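Side-chain contacts in Sn-glycerol-3-phosphate ABC transporter substrate-binding protein UspB (Mycobacterium tuberculosis, PDB 4MFI), which binds glycerophosphocholine as the substrate-binding subunit of an ABC transporter, the part that would hand the solute to the membrane importer: residues V81-K84 with F85-A88; W104-H107 with F108-G112; D138-N142 with G143-A147; A203-I206 with S207-Q211; V422-R426 with Q427-K431. One frame throughout, in Å; residues are numbered along the deposited sequence.

Contact 1: V81-K84 with F85-A88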
# COMPACT_ATOMS: atom_id res chain seq x y z
N VAL A 81 -5.23 8.42 -13.43
CA VAL A 81 -6.38 9.04 -12.78
C VAL A 81 -5.98 10.40 -12.24
O VAL A 81 -6.72 11.38 -12.38
CB VAL A 81 -6.94 8.17 -11.65
CG1 VAL A 81 -8.07 8.89 -10.93
CG2 VAL A 81 -7.44 6.84 -12.21
N ALA A 82 -4.80 10.47 -11.63
CA ALA A 82 -4.32 11.72 -11.06
C ALA A 82 -4.18 12.82 -12.12
O ALA A 82 -4.56 13.97 -11.88
CB ALA A 82 -3.01 11.50 -10.32
N GLN A 83 -3.63 12.48 -13.29
CA GLN A 83 -3.49 13.48 -14.35
C GLN A 83 -4.84 13.93 -14.90
O GLN A 83 -5.04 15.11 -15.20
CB GLN A 83 -2.59 12.99 -15.49
CG GLN A 83 -1.16 12.69 -15.07
CD GLN A 83 -0.46 13.87 -14.39
OE1 GLN A 83 -0.85 15.03 -14.55
NE2 GLN A 83 0.58 13.57 -13.63
N LYS A 84 -5.78 12.99 -15.02
CA LYS A 84 -7.10 13.35 -15.51
C LYS A 84 -7.78 14.29 -14.51
O LYS A 84 -8.40 15.29 -14.91
CB LYS A 84 -7.94 12.09 -15.74
CG LYS A 84 -9.25 12.34 -16.47
CD LYS A 84 -10.09 11.07 -16.53
CE LYS A 84 -11.45 11.30 -17.17
NZ LYS A 84 -11.33 11.67 -18.61
N PHE A 85 -7.63 14.00 -13.22
CA PHE A 85 -8.15 14.87 -12.18
C PHE A 85 -7.50 16.24 -12.23
O PHE A 85 -8.18 17.27 -12.19
CB PHE A 85 -7.95 14.22 -10.80
CG PHE A 85 -8.53 15.00 -9.65
CD1 PHE A 85 -9.81 15.54 -9.73
CD2 PHE A 85 -7.81 15.16 -8.47
CE1 PHE A 85 -10.34 16.25 -8.65
CE2 PHE A 85 -8.34 15.86 -7.40
CZ PHE A 85 -9.61 16.41 -7.49
N ASN A 86 -6.17 16.28 -12.34
CA ASN A 86 -5.46 17.55 -12.42
C ASN A 86 -6.00 18.44 -13.54
O ASN A 86 -6.23 19.64 -13.34
CB ASN A 86 -3.96 17.30 -12.63
CG ASN A 86 -3.14 18.53 -12.38
OD1 ASN A 86 -3.28 19.18 -11.34
ND2 ASN A 86 -2.29 18.88 -13.33
N ALA A 87 -6.22 17.85 -14.71
CA ALA A 87 -6.71 18.62 -15.85
C ALA A 87 -8.13 19.12 -15.63
O ALA A 87 -8.48 20.21 -16.08
CB ALA A 87 -6.62 17.79 -17.12
N ALA A 88 -8.94 18.32 -14.95
CA ALA A 88 -10.34 18.67 -14.74
C ALA A 88 -10.49 19.84 -13.76
O ALA A 88 -11.50 20.54 -13.76
CB ALA A 88 -11.12 17.47 -14.25
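The phenyl ring of Phe-85 is turned away from the preceding turn; only its root meets Val-81 and Ala-82, with Phe-85 CB lying 3.5 Å from Val-81 O. With CG anti to the backbone nitrogen (chi1 -177°), the ring runs off the helix axis into the protein, where it meets Phe-108 edge-to-face and packs against Pro-95 and Pro-312. The amides of Gln-83 and Asn-86 lie nearly one turn apart on the exposed side, OE1 of Gln-83 4.3 Å from ND2 of Asn-86, near neighbours and no more. Lys-84 has an extended chain bent only at its last torsion, and it makes a cation-pi contact with Trp-42. Beneath the side chains runs a regular ladder of helical bonds, such as Phe-85 N to Val-81 O at 2.9 Å. The last rung, Ala-88 N to Lys-84 O, is longer at 3.1 Å and more bent, 144° at the hydrogen. Buried Ala-82 and Phe-85 pack on helix 104-110, and the exposed Gln-83 and Asn-86 also touch that helix along its border. This is the amphipathic C-terminal part of helix 78-88, packed on helix 104-110 in an alpha/beta domain of the periplasmic binding protein fold.

Contact 2: W104-H107 with F108-G112; sequences WWFH and FALSG
Phe-108 lies at the centre of an aromatic cluster with His-107 and Trp-104. The imidazole of His-107 presents its edge, CD2 standing 3.7 Å above the phenyl plane of Phe-108 over its centre, in a T-shaped pair with planes at 80°. Trp-104 meets the same phenyl ring differently: the two planes are nearly parallel but slid apart, and Trp-104 CE3 touches Phe-108 CE2 at 3.7 Å with little overlap. On another side of the helix, Leu-110 lays its CB over one face of the Phe-106 ring, toward the rim, and Trp-105 brings CZ3 to within 3.8 Å of Ala-109 CB. With CG between the backbone nitrogen and the carbonyl carbon (chi1 81°), the crowded position, that indole reaches forward to the next turn, toward Ala-109.

Behind these contacts stand the alpha-helical bonds, among them Leu-110 N to Phe-106 O at 2.8 Å; Ser-111 N reaches His-107 O only weakly. Ser-111 OG turns back to donate to Phe-108 O at 2.7 Å, and Gly-112, at positive phi, closes the helix in a Schellman motif. Further out, Asp-79 takes the N-H of Trp-104 NE1 and so fixes the turn of its ring. Adhesion among these side chains is thus mostly aromatic and dispersive, while polar bonding comes from the backbone, the Ser-111 hydroxyl and the indole N-H held by Asp-79.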
# COMPACT_ATOMS: atom_id res chain seq x y z
N TRP A 104 -0.54 10.36 -4.29
CA TRP A 104 -1.26 11.44 -4.94
C TRP A 104 -2.26 12.15 -4.04
O TRP A 104 -2.52 13.34 -4.24
CB TRP A 104 -1.96 10.94 -6.20
CG TRP A 104 -1.05 10.78 -7.40
CD1 TRP A 104 -0.62 9.61 -7.96
CD2 TRP A 104 -0.48 11.83 -8.18
NE1 TRP A 104 0.18 9.87 -9.05
CE2 TRP A 104 0.28 11.23 -9.21
CE3 TRP A 104 -0.55 13.23 -8.13
CZ2 TRP A 104 0.96 11.97 -10.16
CZ3 TRP A 104 0.13 13.97 -9.08
CH2 TRP A 104 0.88 13.34 -10.08
N TRP A 105 -2.83 11.46 -3.06
CA TRP A 105 -3.87 12.13 -2.26
C TRP A 105 -3.32 13.37 -1.55
O TRP A 105 -3.97 14.41 -1.54
CB TRP A 105 -4.59 11.17 -1.30
CG TRP A 105 -3.85 10.89 -0.01
CD1 TRP A 105 -3.12 9.78 0.29
CD2 TRP A 105 -3.81 11.73 1.15
NE1 TRP A 105 -2.61 9.88 1.56
CE2 TRP A 105 -3.02 11.07 2.11
CE3 TRP A 105 -4.35 12.98 1.48
CZ2 TRP A 105 -2.75 11.61 3.37
CZ3 TRP A 105 -4.09 13.53 2.73
CH2 TRP A 105 -3.29 12.84 3.66
N PHE A 106 -2.10 13.27 -1.00
CA PHE A 106 -1.55 14.41 -0.26
C PHE A 106 -1.19 15.54 -1.22
O PHE A 106 -1.36 16.71 -0.88
CB PHE A 106 -0.33 14.02 0.58
CG PHE A 106 0.25 15.17 1.36
CD1 PHE A 106 -0.31 15.55 2.58
CD2 PHE A 106 1.35 15.87 0.89
CE1 PHE A 106 0.22 16.60 3.31
CE2 PHE A 106 1.88 16.93 1.61
CZ PHE A 106 1.32 17.30 2.82
N HIS A 107 -0.68 15.20 -2.39
CA HIS A 107 -0.40 16.21 -3.41
C HIS A 107 -1.62 17.09 -3.65
O HIS A 107 -1.53 18.33 -3.66
CB HIS A 107 0.03 15.55 -4.71
CG HIS A 107 0.08 16.50 -5.86
ND1 HIS A 107 1.15 17.35 -6.07
CD2 HIS A 107 -0.82 16.78 -6.83
CE1 HIS A 107 0.91 18.08 -7.14
NE2 HIS A 107 -0.28 17.76 -7.62
N PHE A 108 -2.78 16.46 -3.81
CA PHE A 108 -4.00 17.22 -4.03
C PHE A 108 -4.54 17.88 -2.76
O PHE A 108 -5.03 19.01 -2.81
CB PHE A 108 -5.05 16.35 -4.70
CG PHE A 108 -4.71 16.00 -6.12
CD1 PHE A 108 -4.65 16.99 -7.09
CD2 PHE A 108 -4.41 14.69 -6.49
CE1 PHE A 108 -4.32 16.68 -8.41
CE2 PHE A 108 -4.08 14.37 -7.80
CZ PHE A 108 -4.04 15.37 -8.76
N ALA A 109 -4.47 17.19 -1.62
CA ALA A 109 -4.93 17.77 -0.36
C ALA A 109 -4.16 19.05 -0.03
O ALA A 109 -4.76 20.06 0.35
CB ALA A 109 -4.80 16.77 0.78
N LEU A 110 -2.84 19.00 -0.19
CA LEU A 110 -2.00 20.16 0.10
C LEU A 110 -2.34 21.34 -0.80
O LEU A 110 -2.26 22.51 -0.38
CB LEU A 110 -0.52 19.80 -0.06
CG LEU A 110 0.48 20.91 0.25
CD1 LEU A 110 0.39 21.30 1.71
CD2 LEU A 110 1.89 20.47 -0.10
N SER A 111 -2.75 21.05 -2.03
CA SER A 111 -3.09 22.10 -2.99
C SER A 111 -4.47 22.73 -2.73
O SER A 111 -4.84 23.71 -3.37
CB SER A 111 -3.01 21.58 -4.43
OG SER A 111 -4.06 20.69 -4.73
N GLY A 112 -5.21 22.16 -1.78
CA GLY A 112 -6.49 22.72 -1.37
C GLY A 112 -7.68 22.26 -2.20
O GLY A 112 -8.77 22.84 -2.08

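Contact 3: D138-N142 with G143-A147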
# COMPACT_ATOMS: atom_id res chain seq x y z
N ASP A 138 -4.06 6.57 7.31
CA ASP A 138 -3.27 6.83 6.11
C ASP A 138 -3.63 8.16 5.45
O ASP A 138 -2.79 8.75 4.75
CB ASP A 138 -3.49 5.73 5.07
CG ASP A 138 -2.79 4.43 5.41
OD1 ASP A 138 -1.71 4.45 6.05
OD2 ASP A 138 -3.33 3.38 5.02
N TYR A 139 -4.87 8.62 5.65
CA TYR A 139 -5.34 9.84 4.98
C TYR A 139 -5.48 11.02 5.91
O TYR A 139 -6.14 12.02 5.58
CB TYR A 139 -6.67 9.58 4.25
CG TYR A 139 -6.59 8.36 3.37
CD1 TYR A 139 -5.86 8.39 2.18
CD2 TYR A 139 -7.22 7.18 3.73
CE1 TYR A 139 -5.77 7.26 1.38
CE2 TYR A 139 -7.14 6.06 2.93
CZ TYR A 139 -6.42 6.10 1.76
OH TYR A 139 -6.35 4.96 0.98
N GLU A 140 -4.89 10.91 7.09
CA GLU A 140 -4.96 11.96 8.09
C GLU A 140 -3.77 12.89 7.97
O GLU A 140 -2.62 12.45 7.81
CB GLU A 140 -5.04 11.36 9.50
CG GLU A 140 -5.21 12.39 10.61
CD GLU A 140 -3.92 12.68 11.36
OE1 GLU A 140 -3.75 13.80 11.87
OE2 GLU A 140 -3.07 11.76 11.44
N PHE A 141 -4.04 14.19 8.01
CA PHE A 141 -2.98 15.16 8.11
C PHE A 141 -3.46 16.34 8.94
O PHE A 141 -4.52 16.92 8.65
CB PHE A 141 -2.52 15.64 6.75
CG PHE A 141 -1.38 16.60 6.82
CD1 PHE A 141 -0.13 16.16 7.25
CD2 PHE A 141 -1.55 17.93 6.50
CE1 PHE A 141 0.93 17.04 7.34
CE2 PHE A 141 -0.49 18.82 6.57
CZ PHE A 141 0.75 18.38 7.00
N ASN A 142 -2.69 16.68 9.96
CA ASN A 142 -3.04 17.77 10.87
C ASN A 142 -4.43 17.58 11.49
O ASN A 142 -5.15 18.56 11.71
CB ASN A 142 -2.97 19.12 10.15
CG ASN A 142 -1.55 19.63 9.97
OD1 ASN A 142 -0.57 18.94 10.28
ND2 ASN A 142 -1.43 20.86 9.47
N GLY A 143 -4.81 16.33 11.74
CA GLY A 143 -6.07 16.05 12.40
C GLY A 143 -7.28 16.00 11.49
O GLY A 143 -8.41 15.87 11.97
N ARG A 144 -7.06 16.09 10.18
CA ARG A 144 -8.15 16.04 9.22
C ARG A 144 -7.94 14.90 8.24
O ARG A 144 -6.80 14.61 7.86
CB ARG A 144 -8.23 17.36 8.45
CG ARG A 144 -8.37 18.56 9.36
CD ARG A 144 -8.61 19.84 8.60
NE ARG A 144 -8.83 20.96 9.51
CZ ARG A 144 -7.86 21.70 10.04
NH1 ARG A 144 -6.59 21.46 9.73
NH2 ARG A 144 -8.16 22.69 10.87
N HIS A 145 -9.03 14.27 7.83
CA HIS A 145 -8.97 13.14 6.90
C HIS A 145 -9.42 13.57 5.51
O HIS A 145 -10.41 14.28 5.38
CB HIS A 145 -9.84 11.97 7.37
CG HIS A 145 -9.37 11.32 8.63
ND1 HIS A 145 -9.66 11.83 9.88
CD2 HIS A 145 -8.64 10.20 8.84
CE1 HIS A 145 -9.12 11.05 10.80
NE2 HIS A 145 -8.50 10.06 10.19
N TYR A 146 -8.70 13.14 4.49
CA TYR A 146 -8.97 13.57 3.12
C TYR A 146 -9.40 12.47 2.16
O TYR A 146 -9.67 12.74 1.00
CB TYR A 146 -7.76 14.33 2.55
CG TYR A 146 -7.54 15.64 3.26
CD1 TYR A 146 -8.18 16.80 2.82
CD2 TYR A 146 -6.74 15.72 4.39
CE1 TYR A 146 -7.99 18.01 3.48
CE2 TYR A 146 -6.55 16.92 5.06
CZ TYR A 146 -7.17 18.06 4.60
OH TYR A 146 -6.99 19.26 5.25
N ALA A 147 -9.46 11.24 2.64
CA ALA A 147 -9.98 10.13 1.84
C ALA A 147 -10.40 8.99 2.75
O ALA A 147 -10.16 9.03 3.95
CB ALA A 147 -8.93 9.65 0.83
O HOH W 1 -5.11 19.19 7.46
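Phe-141 O is held by two donors: Arg-144 N at 3.1 Å and a water at 2.6 Å, which also bonds to Tyr-146 OH. Arg-144 N approaches from above the carbonyl plane, 62° out of it, and therefore not on a lone pair. The return bond, Phe-141 N to Arg-144 O at 2.8 Å, is by contrast in plane and nearly straight. From the strand, Glu-140 bends at chi2 (-102°) to reach over the turn and brings OE1 2.7 Å from Gly-143 N, using the anti lone pair; the carboxylate thereby satisfies a turn amide that the hairpin ladder passes by.

The two strands, 140-141 and the start of 144-160, form a beta hairpin on the mixed sheet, closed by a type I' turn from Phe-141 to Arg-144. Asn-142 and Gly-143 both take positive phi in it, as that turn requires. At the non-hydrogen-bonded pair, Glu-140 CB rests over one face of the His-145 imidazole in a CH-pi contact, 3.6 Å above its plane. Beyond the paired residues, Tyr-146 N donates to Tyr-139 O.

Ala-147 CB lies over one face of the Tyr-139 ring and Asp-138 CB over the opposite one, while the carboxylate of Asp-138 reaches on to a salt bridge with Arg-152. Beside the phenol, the backbone N and O of Ala-147 are buried without a partner.

Contact 4: A203-I206 with S207-Q211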
# COMPACT_ATOMS: atom_id res chain seq x y z
N ALA A 203 13.28 -1.20 -8.48
CA ALA A 203 12.93 0.19 -8.21
C ALA A 203 11.44 0.51 -8.34
O ALA A 203 11.00 1.60 -7.97
CB ALA A 203 13.74 1.13 -9.09
N ASP A 204 10.65 -0.42 -8.86
CA ASP A 204 9.21 -0.17 -8.91
C ASP A 204 8.49 -0.36 -7.58
O ASP A 204 7.36 0.12 -7.42
CB ASP A 204 8.55 -1.01 -10.00
CG ASP A 204 8.62 -0.35 -11.37
OD1 ASP A 204 8.67 0.90 -11.43
OD2 ASP A 204 8.61 -1.08 -12.38
N LEU A 205 9.12 -1.03 -6.62
CA LEU A 205 8.45 -1.32 -5.35
C LEU A 205 9.35 -1.31 -4.11
O LEU A 205 8.84 -1.39 -2.99
CB LEU A 205 7.73 -2.67 -5.44
CG LEU A 205 6.49 -2.83 -4.56
CD1 LEU A 205 5.44 -1.81 -4.95
CD2 LEU A 205 5.94 -4.23 -4.67
N ILE A 206 10.66 -1.23 -4.29
CA ILE A 206 11.56 -1.44 -3.16
C ILE A 206 11.44 -0.38 -2.05
O ILE A 206 11.56 -0.71 -0.88
CB ILE A 206 13.03 -1.64 -3.62
CG1 ILE A 206 13.92 -2.12 -2.47
CG2 ILE A 206 13.58 -0.36 -4.23
CD1 ILE A 206 13.50 -3.45 -1.87
N SER A 207 11.17 0.89 -2.38
CA SER A 207 11.00 1.83 -1.27
C SER A 207 9.79 1.49 -0.41
O SER A 207 9.76 1.79 0.78
CB SER A 207 10.93 3.30 -1.72
OG SER A 207 9.73 3.58 -2.42
N TRP A 208 8.79 0.83 -1.01
CA TRP A 208 7.64 0.37 -0.25
C TRP A 208 7.97 -0.83 0.62
O TRP A 208 7.69 -0.83 1.82
CB TRP A 208 6.49 0.04 -1.20
CG TRP A 208 5.17 -0.21 -0.53
CD1 TRP A 208 4.47 0.63 0.29
CD2 TRP A 208 4.34 -1.37 -0.70
NE1 TRP A 208 3.28 0.06 0.67
CE2 TRP A 208 3.18 -1.17 0.07
CE3 TRP A 208 4.48 -2.57 -1.41
CZ2 TRP A 208 2.15 -2.11 0.13
CZ3 TRP A 208 3.47 -3.51 -1.35
CH2 TRP A 208 2.31 -3.28 -0.58
N THR A 209 8.56 -1.86 0.02
CA THR A 209 8.82 -3.10 0.76
C THR A 209 9.98 -2.99 1.75
O THR A 209 9.98 -3.68 2.76
CB THR A 209 9.06 -4.31 -0.17
OG1 THR A 209 10.23 -4.09 -0.96
CG2 THR A 209 7.85 -4.57 -1.07
N PHE A 210 10.96 -2.13 1.48
CA PHE A 210 12.08 -1.95 2.41
C PHE A 210 11.67 -1.17 3.64
O PHE A 210 12.35 -1.20 4.67
CB PHE A 210 13.25 -1.24 1.70
CG PHE A 210 14.43 -0.94 2.59
CD1 PHE A 210 15.30 -1.94 2.98
CD2 PHE A 210 14.66 0.36 3.03
CE1 PHE A 210 16.39 -1.66 3.81
CE2 PHE A 210 15.74 0.65 3.86
CZ PHE A 210 16.60 -0.36 4.24
N GLN A 211 10.55 -0.46 3.56
CA GLN A 211 10.09 0.36 4.66
C GLN A 211 9.94 -0.47 5.93
O GLN A 211 10.28 -0.02 7.03
CB GLN A 211 8.74 0.97 4.30
CG GLN A 211 8.72 2.45 4.44
CD GLN A 211 7.42 3.10 4.02
OE1 GLN A 211 7.13 4.21 4.45
NE2 GLN A 211 6.64 2.43 3.15
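Hydrogen bonding across Leu-205 and Ile-206 is entirely a matter of backbone. Leu-205, at the N-cap position, has no polar side chain to offer the first turn; its carbonyl begins the helix instead, receiving Thr-209 N at 3.1 Å almost head-on and, more weakly and at a poor angle, Trp-208 N. The next bond, Phe-210 N to Ile-206 O, is shorter at 2.8 Å. Close by, Phe-210 CB comes to 3.1 Å from the same Ile-206 O, a tight approach within the turn.

Van der Waals contacts fall into two groups. Leu-205 and Trp-208 run side by side and point the same way, both with CG anti to the backbone nitrogen, and CG and CD1 of Leu-205 each lie 3.7 Å from Trp-208 CE3, the benzo side of the indole. The leucine also crosses Thr-209 at about a right angle, its CD2 4.1 Å from the methyl CG2. Ile-206 sends CD1 across to Thr-209 OG1 at 3.5 Å, and the same methyl touches Phe-210 CB.

The polar ends find partners elsewhere in the protein. Trp-208 NE1 donates to Thr-304 O, and Ser-207 OG is shared between Arg-385 NE and Asp-392 O. Helix 391-405 packs on Ile-206 and Phe-210. Aliphatic packing thus sets the flank of the indole, while its N-H is fixed by the carbonyl of Thr-304, from a loop; with the N-cap leucine giving no side-chain bond, the first-turn amide of Ser-207 donates instead to Ser-396 OG of helix 391-405.

Contact 5: V422-R426 with Q427-K431; sequences VILDR and QIMRK
Leu-424 with Ile-428 and Met-429 makes a helix-end contact, where helix 409-427 gives way through a pi-turn to the last residues of the modelled chain. The turn is defined by Leu-424 O, which takes two N-H groups: Ile-428 N at 3.0 Å, the ordinary helical partner, and Met-429 N, five residues on, at 3.1 Å. They arrive from opposite faces of the carbonyl plane, so the widened turn shares one acceptor between successive amides. One step earlier, Gln-427 N still makes a regular bond to Ile-423 O.

Side chains pack around this turn. Leu-424 lays CD1 near Ile-428 CB at 3.9 Å and turns CG toward Met-429 SD at 3.8 Å; the methionine, bent at chi2 and chi3, folds back over the leucine, and both touch Trp-225. Ile-428 also reaches Leu-110 and Pro-389, tying the end of this helix to helix 104-110. Asp-425 OD1 stands 3.6 Å from Met-429 CG, while OD2 accepts from Gln-421 NE2, a turn earlier.

On the outer flank, Arg-426 and Gln-427 run alongside each other, guanidinium and amide planes only 6° apart. Bends at chi3 of the arginine (-50°) and chi2 of the glutamine bring the two groups together, yet the bond between Arg-426 NH1 and Gln-427 OE1, 2.7 Å long, is weak, with just 127° at the hydrogen.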
# COMPACT_ATOMS: atom_id res chain seq x y z
N VAL A 422 15.97 19.34 -0.60
CA VAL A 422 15.74 20.43 -1.53
C VAL A 422 14.31 20.38 -2.10
O VAL A 422 13.61 21.39 -2.14
CB VAL A 422 16.79 20.42 -2.66
CG1 VAL A 422 16.39 21.37 -3.78
CG2 VAL A 422 18.15 20.81 -2.11
N ILE A 423 13.87 19.19 -2.51
CA ILE A 423 12.53 19.05 -3.07
C ILE A 423 11.45 19.35 -2.02
O ILE A 423 10.49 20.08 -2.29
CB ILE A 423 12.31 17.64 -3.67
CG1 ILE A 423 13.16 17.48 -4.94
CG2 ILE A 423 10.83 17.40 -4.01
CD1 ILE A 423 13.29 16.05 -5.41
N LEU A 424 11.63 18.81 -0.82
CA LEU A 424 10.68 19.05 0.27
C LEU A 424 10.55 20.54 0.58
O LEU A 424 9.44 21.07 0.67
CB LEU A 424 11.14 18.30 1.52
CG LEU A 424 10.18 18.35 2.70
CD1 LEU A 424 8.90 17.59 2.38
CD2 LEU A 424 10.87 17.78 3.94
N ASP A 425 11.68 21.22 0.73
CA ASP A 425 11.66 22.64 1.08
C ASP A 425 11.13 23.52 -0.04
O ASP A 425 10.55 24.59 0.23
CB ASP A 425 13.05 23.10 1.52
CG ASP A 425 13.50 22.46 2.81
OD1 ASP A 425 12.64 21.96 3.56
OD2 ASP A 425 14.72 22.44 3.08
N ARG A 426 11.29 23.10 -1.29
CA ARG A 426 10.82 23.92 -2.39
C ARG A 426 9.36 23.67 -2.77
O ARG A 426 8.67 24.60 -3.21
CB ARG A 426 11.75 23.84 -3.61
CG ARG A 426 11.48 22.73 -4.58
CD ARG A 426 12.50 22.75 -5.73
NE ARG A 426 12.67 24.06 -6.37
CZ ARG A 426 11.85 24.58 -7.27
NH1 ARG A 426 10.75 23.94 -7.64
NH2 ARG A 426 12.10 25.77 -7.80
N GLN A 427 8.88 22.44 -2.58
CA GLN A 427 7.54 22.05 -3.04
C GLN A 427 6.48 21.99 -1.95
O GLN A 427 5.30 22.23 -2.22
CB GLN A 427 7.56 20.69 -3.73
CG GLN A 427 8.47 20.59 -4.94
CD GLN A 427 8.15 21.61 -6.00
OE1 GLN A 427 8.88 22.57 -6.19
NE2 GLN A 427 7.05 21.39 -6.72
N ILE A 428 6.89 21.67 -0.73
CA ILE A 428 5.93 21.33 0.31
C ILE A 428 5.92 22.31 1.47
O ILE A 428 4.86 22.82 1.84
CB ILE A 428 6.20 19.92 0.89
CG1 ILE A 428 6.18 18.87 -0.23
CG2 ILE A 428 5.20 19.58 2.00
CD1 ILE A 428 4.89 18.84 -1.04
N MET A 429 7.09 22.59 2.03
CA MET A 429 7.13 23.31 3.30
C MET A 429 6.51 24.71 3.26
O MET A 429 5.84 25.12 4.21
CB MET A 429 8.54 23.28 3.90
CG MET A 429 9.12 21.86 4.01
SD MET A 429 8.01 20.64 4.83
CE MET A 429 8.43 20.95 6.52
N ARG A 430 6.70 25.44 2.16
CA ARG A 430 6.10 26.77 2.09
C ARG A 430 4.57 26.72 2.07
O ARG A 430 3.89 27.61 2.59
CB ARG A 430 6.63 27.56 0.90
CG ARG A 430 5.92 28.88 0.68
CD ARG A 430 6.54 29.67 -0.46
NE ARG A 430 7.68 30.46 -0.00
CZ ARG A 430 8.37 31.28 -0.79
NH1 ARG A 430 8.07 31.40 -2.08
NH2 ARG A 430 9.38 31.99 -0.28
N LYS A 431 4.02 25.67 1.49
CA LYS A 431 2.58 25.55 1.34
C LYS A 431 1.85 25.22 2.64
O LYS A 431 0.63 25.30 2.71
CB LYS A 431 2.24 24.53 0.26
CG LYS A 431 2.79 24.90 -1.11
CD LYS A 431 2.37 23.91 -2.19
CE LYS A 431 3.00 24.27 -3.53
NZ LYS A 431 3.04 23.11 -4.47

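How the contacts relate
Contact 4 is the most buried of the five, its centre about 10 Å from that of the chain; the centre of contact 5, at about 24 Å, lies farthest. Contacts 1, 2 and 3 form a connected patch: Ala-82 and Phe-85 touch Trp-104 and Phe-108, and Trp-105 packs on Tyr-139 and Tyr-146. Contact 5 joins mainly through Leu-110, with Phe-106 also near Ile-428, whereas contact 4 touches none of the others. Chemistry follows place: contact 1 is mainly helical backbone bonding with one buried phenyl, aromatic rings dominate contact 2, contact 3 adds a carboxylate and a water at an exposed turn, contact 4 packs aliphatic groups on an indole inside, and contact 5 sets a guanidinium-amide pair outside.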